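Local structure of xylose isomerase-like TIM barrel (Anabaena variabilis ATCC 29413, 2QW5) at residues Lys177-Ile182 and Arg242-Gln247; Phe50-Gly55 and Lys112-Ile117; Ile130-Gly135 and Val157-Ala162. The protein probably acts as a sugar isomerase or epimerase, with a zinc ion and D-xylose bound in its TIM barrel. All blocks are in the same frame, centred on the assembly; numbering follows the deposited sequence.

Overall arrangement
All three contacts belong to one eight-stranded parallel TIM barrel. Contact 1 lies deepest, its centre about 10 Å from that of the chain, and pairs side chains of two strands that have a third between them; one strand carries a zinc ligand. Contact 3, farthest out at about 16 Å between centres, is buried like contact 1, contact 2 only partly; in both a segment following a barrel strand meets an outer helix. Contact 2 combines an arginine network with isoleucine packing, whereas contact 3 is mainly apolar and reaches the D-xylose pocket through Tyr134. Contact 1 touches both others, through Leu180 on Val115 and Ile182 on Val131; contacts 2 and 3 do not touch.

Contact 1. Residues Lys177-Ile182 and Arg242-Gln247; sequences KVKLAI and RLHYVQ. With ZN (zinc ion), chain D.
The imidazole of His244 is covered on both faces: the aliphatic CD of Lys179 lies over one, the backbone carbon of Arg242 over the other, each offset toward the rim. At its edge and in its plane sits Leu180 O, 3.3 Å from His244 CD2. The lysine contact is a CH-pi interaction, with Lys179 CD 4.0 Å from the centroid of the His244 ring. A bend at chi2 (-72°) carries the lysine chain across the ring at about a right angle. Farther along, Ala181 CB meets Tyr245 CB at 4.1 Å, before the phenol turns away to hydrogen-bond Glu49 and Ser85. No hydrogen bond joins the two strands, since strand 211-216 runs between them in the barrel. Beyond the interface, Gln247 OE1 binds the zinc ion at 2.4 Å, and Glu183, Asp216, Glu281 and a water complete the site. The His244 ring is oriented by the bond of its NE2 to Lys209 O. Because that carbonyl can only accept, NE2 carries a proton; the lysine charge, with Lys179 NZ 5.3 Å from His244 ND1, would probably disfavour a second one on ND1.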
loop_
_atom_site.group_PDB
_atom_site.type_symbol
_atom_site.label_atom_id
_atom_site.label_comp_id
_atom_site.label_asym_id
_atom_site.label_seq_id
_atom_site.Cartn_x
_atom_site.Cartn_y
_atom_site.Cartn_z
ATOM N N LYS A 177 16.958 -3.352 -38.511
ATOM C CA LYS A 177 15.989 -2.459 -39.166
ATOM C C LYS A 177 14.711 -2.159 -38.305
ATOM O O LYS A 177 13.584 -2.100 -38.812
ATOM C CB LYS A 177 15.656 -2.968 -40.567
ATOM C CG LYS A 177 16.896 -3.136 -41.449
ATOM C CD LYS A 177 16.565 -3.600 -42.854
ATOM C CE LYS A 177 17.555 -3.039 -43.859
ATOM N NZ LYS A 177 18.986 -3.178 -43.484
ATOM N N VAL A 178 14.931 -1.973 -37.000
ATOM C CA VAL A 178 13.865 -1.639 -36.047
ATOM C C VAL A 178 14.185 -0.272 -35.485
ATOM O O VAL A 178 15.264 -0.068 -34.900
ATOM C CB VAL A 178 13.801 -2.670 -34.895
ATOM C CG1 VAL A 178 12.866 -2.171 -33.761
ATOM C CG2 VAL A 178 13.446 -4.077 -35.457
ATOM N N LYS A 179 13.306 0.695 -35.708
ATOM C CA LYS A 179 13.535 2.037 -35.127
ATOM C C LYS A 179 13.095 1.925 -33.681
ATOM O O LYS A 179 12.073 1.296 -33.418
ATOM C CB LYS A 179 12.696 3.096 -35.845
ATOM C CG LYS A 179 13.002 3.346 -37.311
ATOM C CD LYS A 179 14.285 4.052 -37.514
ATOM C CE LYS A 179 14.439 4.407 -38.998
ATOM N NZ LYS A 179 15.870 4.668 -39.289
ATOM N N LEU A 180 13.840 2.539 -32.755
ATOM C CA LEU A 180 13.492 2.518 -31.319
ATOM C C LEU A 180 12.806 3.845 -30.978
ATOM O O LEU A 180 13.443 4.869 -31.079
ATOM C CB LEU A 180 14.752 2.317 -30.458
ATOM C CG LEU A 180 15.488 0.960 -30.607
ATOM C CD1 LEU A 180 16.868 1.018 -29.965
ATOM C CD2 LEU A 180 14.660 -0.196 -30.035
ATOM N N ALA A 181 11.539 3.814 -30.556
ATOM C CA ALA A 181 10.735 5.036 -30.250
ATOM C C ALA A 181 10.429 5.108 -28.769
ATOM O O ALA A 181 9.470 4.508 -28.318
ATOM C CB ALA A 181 9.466 5.059 -31.074
ATOM N N ILE A 182 11.275 5.844 -28.013
ATOM C CA ILE A 182 11.122 6.045 -26.570
ATOM C C ILE A 182 9.950 6.985 -26.315
ATOM O O ILE A 182 9.791 7.995 -26.997
ATOM C CB ILE A 182 12.384 6.633 -25.892
ATOM C CG1 ILE A 182 13.629 5.766 -26.126
ATOM C CG2 ILE A 182 12.173 6.754 -24.364
ATOM C CD1 ILE A 182 15.006 6.447 -25.660
ATOM N N ARG A 242 14.781 11.773 -35.617
ATOM C CA ARG A 242 14.369 11.022 -34.417
ATOM C C ARG A 242 12.872 10.965 -34.112
ATOM O O ARG A 242 12.510 10.494 -33.030
ATOM C CB ARG A 242 15.149 11.543 -33.207
ATOM C CG ARG A 242 16.553 11.057 -33.225
ATOM C CD ARG A 242 17.400 11.665 -32.156
ATOM N NE ARG A 242 18.207 10.625 -31.530
ATOM C CZ ARG A 242 19.276 10.798 -30.763
ATOM N NH1 ARG A 242 19.780 11.992 -30.512
ATOM N NH2 ARG A 242 19.860 9.732 -30.260
ATOM N N LEU A 243 12.014 11.408 -35.045
ATOM C CA LEU A 243 10.566 11.347 -34.862
ATOM C C LEU A 243 10.132 10.083 -35.544
ATOM O O LEU A 243 9.714 10.095 -36.673
ATOM C CB LEU A 243 9.857 12.610 -35.368
ATOM C CG LEU A 243 8.327 12.763 -35.172
ATOM C CD1 LEU A 243 7.814 12.257 -33.865
ATOM C CD2 LEU A 243 7.969 14.225 -35.318
ATOM N N HIS A 244 10.229 8.974 -34.806
ATOM C CA HIS A 244 9.960 7.656 -35.353
ATOM C C HIS A 244 8.528 7.191 -35.377
ATOM O O HIS A 244 8.210 6.246 -36.107
ATOM C CB HIS A 244 10.806 6.616 -34.627
ATOM C CG HIS A 244 12.285 6.852 -34.737
ATOM N ND1 HIS A 244 12.867 7.420 -35.849
ATOM C CD2 HIS A 244 13.302 6.488 -33.928
ATOM C CE1 HIS A 244 14.178 7.448 -35.684
ATOM N NE2 HIS A 244 14.470 6.872 -34.536
ATOM N N TYR A 245 7.665 7.787 -34.557
ATOM C CA TYR A 245 6.293 7.268 -34.416
ATOM C C TYR A 245 5.382 8.278 -33.756
ATOM O O TYR A 245 5.854 9.149 -33.046
ATOM C CB TYR A 245 6.367 6.012 -33.561
ATOM C CG TYR A 245 5.186 5.059 -33.588
ATOM C CD1 TYR A 245 4.677 4.532 -34.782
ATOM C CD2 TYR A 245 4.668 4.564 -32.399
ATOM C CE1 TYR A 245 3.644 3.545 -34.766
ATOM C CE2 TYR A 245 3.641 3.603 -32.384
ATOM C CZ TYR A 245 3.143 3.107 -33.549
ATOM O OH TYR A 245 2.128 2.191 -33.485
ATOM N N VAL A 246 4.074 8.132 -33.961
ATOM C CA VAL A 246 3.068 9.079 -33.440
ATOM C C VAL A 246 1.821 8.288 -33.048
ATOM O O VAL A 246 1.382 7.435 -33.827
ATOM C CB VAL A 246 2.672 10.156 -34.482
ATOM C CG1 VAL A 246 1.490 11.005 -33.992
ATOM C CG2 VAL A 246 3.832 11.081 -34.794
ATOM N N GLN A 247 1.305 8.574 -31.842
ATOM C CA GLN A 247 0.102 7.970 -31.299
ATOM C C GLN A 247 -0.965 9.028 -30.976
ATOM O O GLN A 247 -0.655 10.107 -30.440
ATOM C CB GLN A 247 0.414 7.185 -30.053
ATOM C CG GLN A 247 1.299 6.023 -30.262
ATOM C CD GLN A 247 1.504 5.284 -28.976
ATOM O OE1 GLN A 247 1.773 5.888 -27.947
ATOM N NE2 GLN A 247 1.316 3.970 -29.010
HETATM ZN ZN ZN D . 1.237 5.575 -25.637
HETATM O O HOH W 1 0.809 5.129 -23.705
#

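Contact 2. Residues Phe50-Gly55 and Lys112-Ile117; sequences FPIAPG and KSRVDI
Arg114 reaches from helix 101-120 to the segment that follows barrel strand 47-51, and its shape decides the contact. Its chain bends at chi2 (48°) and then runs extended through chi3, so that the guanidinium lies beside the backbone of Ile52 and Ala53. Arg114 NH2 donates to Ala53 O at 3.1 Å; the bond meets a lone pair in the carbonyl plane and lies nearly in the guanidinium plane, with an N-H...O angle of 152°. Arg114 NH1 donates to Ser113 OG, 2.9 Å away, on the preceding residue of the same helix. A water accepts from Arg114 NE at 2.8 Å and donates to Ile52 O, linking a second carbonyl to the group. These three partners all lie at the guanidinium edge and fix its rotation, while Ile117 CD1 sits over one face, toward the rim. A leucine in place of Arg114 would remove the guanidinium and would probably leave the Ala53 and Ile52 carbonyls less firmly held to the helix.

Ile52 fills the angle between Arg114 and Ile117. Its CG2, anti to the backbone N, approaches Arg114 NE to 3.6 Å, and its chi2 of -57° folds CD1 round so that Ile52 CD1 meets Ile117 CG2 at 3.8 Å. Ile117 CD1 is anti to its own CA, which lets it come within 3.9 Å of Ile52 CG2; the two isoleucines thus meet tip to tip.

Asp63 forms a salt bridge with Arg114 NH1, while Tyr67 of helix 60-76 packs on both isoleucines and Tyr60 on Arg114. Ile52 also rests on Thr86 of strand 83-87, so the contact lies between two outer helices and the barrel sheet, with Pro54 alone of its residues reaching a second subunit, at Phe142.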
loop_
_atom_site.group_PDB
_atom_site.type_symbol
_atom_site.label_atom_id
_atom_site.label_comp_id
_atom_site.label_asym_id
_atom_site.label_seq_id
_atom_site.Cartn_x
_atom_site.Cartn_y
_atom_site.Cartn_z
ATOM N N PHE A 50 1.317 -4.440 -30.951
ATOM C CA PHE A 50 1.339 -5.612 -30.077
ATOM C C PHE A 50 2.206 -5.327 -28.872
ATOM O O PHE A 50 3.404 -5.076 -29.045
ATOM C CB PHE A 50 1.951 -6.784 -30.838
ATOM C CG PHE A 50 0.995 -7.527 -31.743
ATOM C CD1 PHE A 50 -0.274 -7.040 -32.095
ATOM C CD2 PHE A 50 1.453 -8.709 -32.343
ATOM C CE1 PHE A 50 -1.113 -7.792 -32.937
ATOM C CE2 PHE A 50 0.643 -9.431 -33.196
ATOM C CZ PHE A 50 -0.633 -8.977 -33.499
ATOM N N PRO A 51 1.599 -5.309 -27.652
ATOM C CA PRO A 51 2.453 -5.270 -26.471
ATOM C C PRO A 51 3.193 -6.594 -26.340
ATOM O O PRO A 51 2.616 -7.634 -26.620
ATOM C CB PRO A 51 1.470 -5.080 -25.305
ATOM C CG PRO A 51 0.153 -5.626 -25.808
ATOM C CD PRO A 51 0.163 -5.283 -27.280
ATOM N N ILE A 52 4.483 -6.550 -25.983
ATOM C CA ILE A 52 5.258 -7.764 -25.753
ATOM C C ILE A 52 5.426 -7.920 -24.256
ATOM O O ILE A 52 6.209 -7.161 -23.613
ATOM C CB ILE A 52 6.614 -7.800 -26.502
ATOM C CG1 ILE A 52 6.386 -7.596 -28.022
ATOM C CG2 ILE A 52 7.420 -9.108 -26.188
ATOM C CD1 ILE A 52 5.440 -8.608 -28.728
ATOM N N ALA A 53 4.650 -8.860 -23.680
ATOM C CA ALA A 53 4.700 -9.123 -22.219
ATOM C C ALA A 53 6.071 -9.614 -21.827
ATOM O O ALA A 53 6.649 -10.397 -22.586
ATOM C CB ALA A 53 3.634 -10.137 -21.792
ATOM N N PRO A 54 6.621 -9.134 -20.682
ATOM C CA PRO A 54 7.940 -9.616 -20.250
ATOM C C PRO A 54 7.885 -11.058 -19.742
ATOM O O PRO A 54 6.795 -11.558 -19.385
ATOM C CB PRO A 54 8.352 -8.626 -19.149
ATOM C CG PRO A 54 7.084 -8.020 -18.694
ATOM C CD PRO A 54 6.057 -8.153 -19.734
ATOM N N GLY A 55 9.038 -11.713 -19.768
ATOM C CA GLY A 55 9.190 -13.104 -19.313
ATOM C C GLY A 55 10.554 -13.337 -18.698
ATOM O O GLY A 55 11.260 -12.383 -18.369
ATOM N N LYS A 112 17.374 -6.349 -26.382
ATOM C CA LYS A 112 17.812 -6.983 -27.684
ATOM C C LYS A 112 16.889 -8.122 -28.081
ATOM O O LYS A 112 16.557 -8.299 -29.288
ATOM C CB LYS A 112 19.244 -7.484 -27.645
ATOM C CG LYS A 112 20.344 -6.398 -27.617
ATOM C CD LYS A 112 21.703 -7.069 -27.521
ATOM C CE LYS A 112 22.834 -6.090 -27.745
ATOM N NZ LYS A 112 24.182 -6.716 -27.576
ATOM N N SER A 113 16.457 -8.895 -27.088
ATOM C CA SER A 113 15.441 -9.956 -27.326
ATOM C C SER A 113 14.156 -9.374 -27.889
ATOM O O SER A 113 13.517 -9.958 -28.799
ATOM C CB SER A 113 15.099 -10.713 -26.017
ATOM O OG SER A 113 13.894 -11.433 -26.148
ATOM N N ARG A 114 13.734 -8.256 -27.320
ATOM C CA ARG A 114 12.495 -7.632 -27.737
ATOM C C ARG A 114 12.675 -7.009 -29.114
ATOM O O ARG A 114 11.752 -7.101 -29.939
ATOM C CB ARG A 114 11.919 -6.718 -26.662
ATOM C CG ARG A 114 11.032 -7.417 -25.590
ATOM C CD ARG A 114 11.574 -8.689 -24.934
ATOM N NE ARG A 114 10.509 -9.455 -24.282
ATOM C CZ ARG A 114 10.509 -10.768 -24.056
ATOM N NH1 ARG A 114 11.510 -11.558 -24.422
ATOM N NH2 ARG A 114 9.471 -11.300 -23.428
ATOM N N VAL A 115 13.851 -6.436 -29.397
ATOM C CA VAL A 115 14.154 -5.979 -30.779
ATOM C C VAL A 115 14.002 -7.219 -31.754
ATOM O O VAL A 115 13.421 -7.080 -32.790
ATOM C CB VAL A 115 15.565 -5.318 -30.952
ATOM C CG1 VAL A 115 15.900 -5.069 -32.441
ATOM C CG2 VAL A 115 15.723 -3.977 -30.155
ATOM N N ASP A 116 14.585 -8.380 -31.413
ATOM C CA ASP A 116 14.476 -9.603 -32.240
ATOM C C ASP A 116 13.050 -10.025 -32.493
ATOM O O ASP A 116 12.692 -10.377 -33.617
ATOM C CB ASP A 116 15.192 -10.806 -31.616
ATOM C CG ASP A 116 16.713 -10.657 -31.570
ATOM O OD1 ASP A 116 17.273 -9.798 -32.273
ATOM O OD2 ASP A 116 17.344 -11.463 -30.851
ATOM N N ILE A 117 12.232 -9.997 -31.440
ATOM C CA ILE A 117 10.782 -10.324 -31.560
ATOM C C ILE A 117 10.058 -9.332 -32.508
ATOM O O ILE A 117 9.194 -9.708 -33.309
ATOM C CB ILE A 117 10.125 -10.284 -30.126
ATOM C CG1 ILE A 117 10.617 -11.470 -29.287
ATOM C CG2 ILE A 117 8.598 -10.153 -30.179
ATOM C CD1 ILE A 117 10.178 -11.375 -27.817
HETATM O O HOH W 2 8.770 -7.639 -22.972
#

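Contact 3. Residues Ile130-Gly135 and Val157-Ala162; sequences IVIPYG and VRYANA. With XLS (D-xylose), chain C.
Tyr134 belongs to the D-xylose pocket, and Val131, Ile132 and Pro133 of the segment that carries it pack on helix 148-176. One face of the Tyr134 ring receives the sugar: C3 of XLS lies over the ring centre, 3.7 Å above the plane, and O3 of XLS is 3.8 Å from Tyr134 CZ. CG stands anti to the backbone N (chi1 172°), and the phenol OH hydrogen-bonds Glu189, which helps hold the ring in place. The sugar itself is hydrogen-bonded by Asn87, Glu183 and His219.

On the helix side the contact is made by Arg158, Tyr159 and Ala162. Val131 CG1, anti to the backbone N, points between two of them, lying 3.9 Å from Ala162 CB and near the plane of the Tyr159 ring at its CD1 edge. The side chains of Ile132 and Tyr159 cross at about a right angle, with Ile132 CG1 3.7 Å from Tyr159 CE1. A bend at chi2 (-63°) brings Ile132 CD1 to 3.7 Å from Arg158 CB.

Strand 125-128, this loop and helix 148-176 form one beta-alpha unit of the TIM barrel, so the loop folds back on the helix that follows it. No hydrogen bond joins the two segments.

Arg158 is bent at chi2 and chi3, which curls its guanidinium back toward the loop. There Pro133 CD meets the guanidinium at its edge, 3.5 Å from Arg158 NH2. All three nitrogens have polar partners outside the two segments: NE bonds Ser97 OG, NH1 bonds His154, and NH2 forms a salt bridge with Asp95. At the end of the segment, Gly135 N hydrogen-bonds Thr190 OG1.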
loop_
_atom_site.group_PDB
_atom_site.type_symbol
_atom_site.label_atom_id
_atom_site.label_comp_id
_atom_site.label_asym_id
_atom_site.label_seq_id
_atom_site.Cartn_x
_atom_site.Cartn_y
_atom_site.Cartn_z
ATOM N N ILE A 130 11.391 2.360 -22.357
ATOM C CA ILE A 130 12.565 1.497 -22.362
ATOM C C ILE A 130 13.841 2.094 -21.677
ATOM O O ILE A 130 14.923 1.515 -21.826
ATOM C CB ILE A 130 12.875 0.974 -23.788
ATOM C CG1 ILE A 130 13.225 2.103 -24.770
ATOM C CG2 ILE A 130 11.641 0.113 -24.339
ATOM C CD1 ILE A 130 13.724 1.633 -26.102
ATOM N N VAL A 131 13.691 3.220 -20.961
ATOM C CA VAL A 131 14.800 3.876 -20.230
ATOM C C VAL A 131 14.629 3.632 -18.721
ATOM O O VAL A 131 15.419 2.928 -18.100
ATOM C CB VAL A 131 14.863 5.365 -20.576
ATOM C CG1 VAL A 131 16.066 6.038 -19.864
ATOM C CG2 VAL A 131 14.925 5.574 -22.116
ATOM N N ILE A 132 13.611 4.237 -18.125
ATOM C CA ILE A 132 13.303 4.085 -16.719
ATOM C C ILE A 132 12.132 3.050 -16.705
ATOM O O ILE A 132 11.207 3.195 -17.532
ATOM C CB ILE A 132 12.804 5.407 -16.102
ATOM C CG1 ILE A 132 13.826 6.556 -16.312
ATOM C CG2 ILE A 132 12.456 5.233 -14.616
ATOM C CD1 ILE A 132 15.149 6.329 -15.653
ATOM N N PRO A 133 12.182 2.034 -15.810
ATOM C CA PRO A 133 11.121 1.015 -15.666
ATOM C C PRO A 133 9.740 1.621 -15.510
ATOM O O PRO A 133 9.566 2.509 -14.695
ATOM C CB PRO A 133 11.522 0.281 -14.390
ATOM C CG PRO A 133 12.996 0.328 -14.415
ATOM C CD PRO A 133 13.293 1.733 -14.882
ATOM N N TYR A 134 8.773 1.128 -16.287
ATOM C CA TYR A 134 7.457 1.726 -16.322
ATOM C C TYR A 134 6.723 1.569 -15.002
ATOM O O TYR A 134 6.578 0.455 -14.520
ATOM C CB TYR A 134 6.599 1.125 -17.445
ATOM C CG TYR A 134 5.171 1.591 -17.378
ATOM C CD1 TYR A 134 4.805 2.855 -17.844
ATOM C CD2 TYR A 134 4.171 0.768 -16.841
ATOM C CE1 TYR A 134 3.506 3.301 -17.766
ATOM C CE2 TYR A 134 2.874 1.218 -16.741
ATOM C CZ TYR A 134 2.544 2.472 -17.212
ATOM O OH TYR A 134 1.258 2.882 -17.117
ATOM N N GLY A 135 6.234 2.689 -14.464
ATOM C CA GLY A 135 5.482 2.715 -13.206
ATOM C C GLY A 135 6.214 2.402 -11.927
ATOM O O GLY A 135 5.560 2.232 -10.929
ATOM N N VAL A 157 21.141 10.653 -12.420
ATOM C CA VAL A 157 22.051 9.507 -12.293
ATOM C C VAL A 157 21.518 8.330 -13.127
ATOM O O VAL A 157 22.284 7.681 -13.828
ATOM C CB VAL A 157 22.281 9.085 -10.823
ATOM C CG1 VAL A 157 23.272 7.894 -10.730
ATOM C CG2 VAL A 157 22.745 10.252 -10.000
ATOM N N ARG A 158 20.197 8.107 -13.088
ATOM C CA ARG A 158 19.556 7.035 -13.845
ATOM C C ARG A 158 19.707 7.270 -15.340
ATOM O O ARG A 158 20.096 6.351 -16.084
ATOM C CB ARG A 158 18.063 6.928 -13.480
ATOM C CG ARG A 158 17.784 6.686 -11.982
ATOM C CD ARG A 158 18.129 5.269 -11.501
ATOM N NE ARG A 158 17.178 4.319 -12.088
ATOM C CZ ARG A 158 15.945 4.063 -11.641
ATOM N NH1 ARG A 158 15.466 4.621 -10.532
ATOM N NH2 ARG A 158 15.179 3.208 -12.314
ATOM N N TYR A 159 19.465 8.505 -15.784
ATOM C CA TYR A 159 19.638 8.845 -17.201
ATOM C C TYR A 159 21.105 8.660 -17.651
ATOM O O TYR A 159 21.341 8.093 -18.700
ATOM C CB TYR A 159 19.117 10.248 -17.520
ATOM C CG TYR A 159 17.606 10.411 -17.367
ATOM C CD1 TYR A 159 16.709 9.443 -17.835
ATOM C CD2 TYR A 159 17.074 11.572 -16.821
ATOM C CE1 TYR A 159 15.305 9.618 -17.688
ATOM C CE2 TYR A 159 15.680 11.760 -16.665
ATOM C CZ TYR A 159 14.806 10.789 -17.115
ATOM O OH TYR A 159 13.459 11.008 -16.961
ATOM N N ALA A 160 22.076 9.098 -16.838
ATOM C CA ALA A 160 23.520 8.880 -17.141
ATOM C C ALA A 160 23.881 7.384 -17.254
ATOM O O ALA A 160 24.626 6.982 -18.173
ATOM C CB ALA A 160 24.409 9.576 -16.135
ATOM N N ASN A 161 23.321 6.566 -16.370
ATOM C CA ASN A 161 23.519 5.104 -16.411
ATOM C C ASN A 161 22.962 4.488 -17.688
ATOM O O ASN A 161 23.565 3.579 -18.239
ATOM C CB ASN A 161 22.799 4.380 -15.262
ATOM C CG ASN A 161 23.352 4.709 -13.890
ATOM O OD1 ASN A 161 24.484 5.161 -13.757
ATOM N ND2 ASN A 161 22.540 4.450 -12.844
ATOM N N ALA A 162 21.802 4.974 -18.132
ATOM C CA ALA A 162 21.092 4.367 -19.271
ATOM C C ALA A 162 21.608 4.792 -20.653
ATOM O O ALA A 162 21.477 4.026 -21.616
ATOM C CB ALA A 162 19.574 4.610 -19.144
HETATM C C1 XLS C . 1.386 3.302 -21.350
HETATM C C2 XLS C . 2.657 2.492 -21.572
HETATM C C3 XLS C . 2.683 1.118 -20.813
HETATM C C4 XLS C . 3.336 -0.012 -21.583
HETATM O O1 XLS C . 1.314 4.730 -21.252
HETATM O O2 XLS C . 2.968 2.372 -22.960
HETATM O O3 XLS C . 1.450 0.562 -20.353
HETATM O O4 XLS C . 4.584 0.428 -22.037
#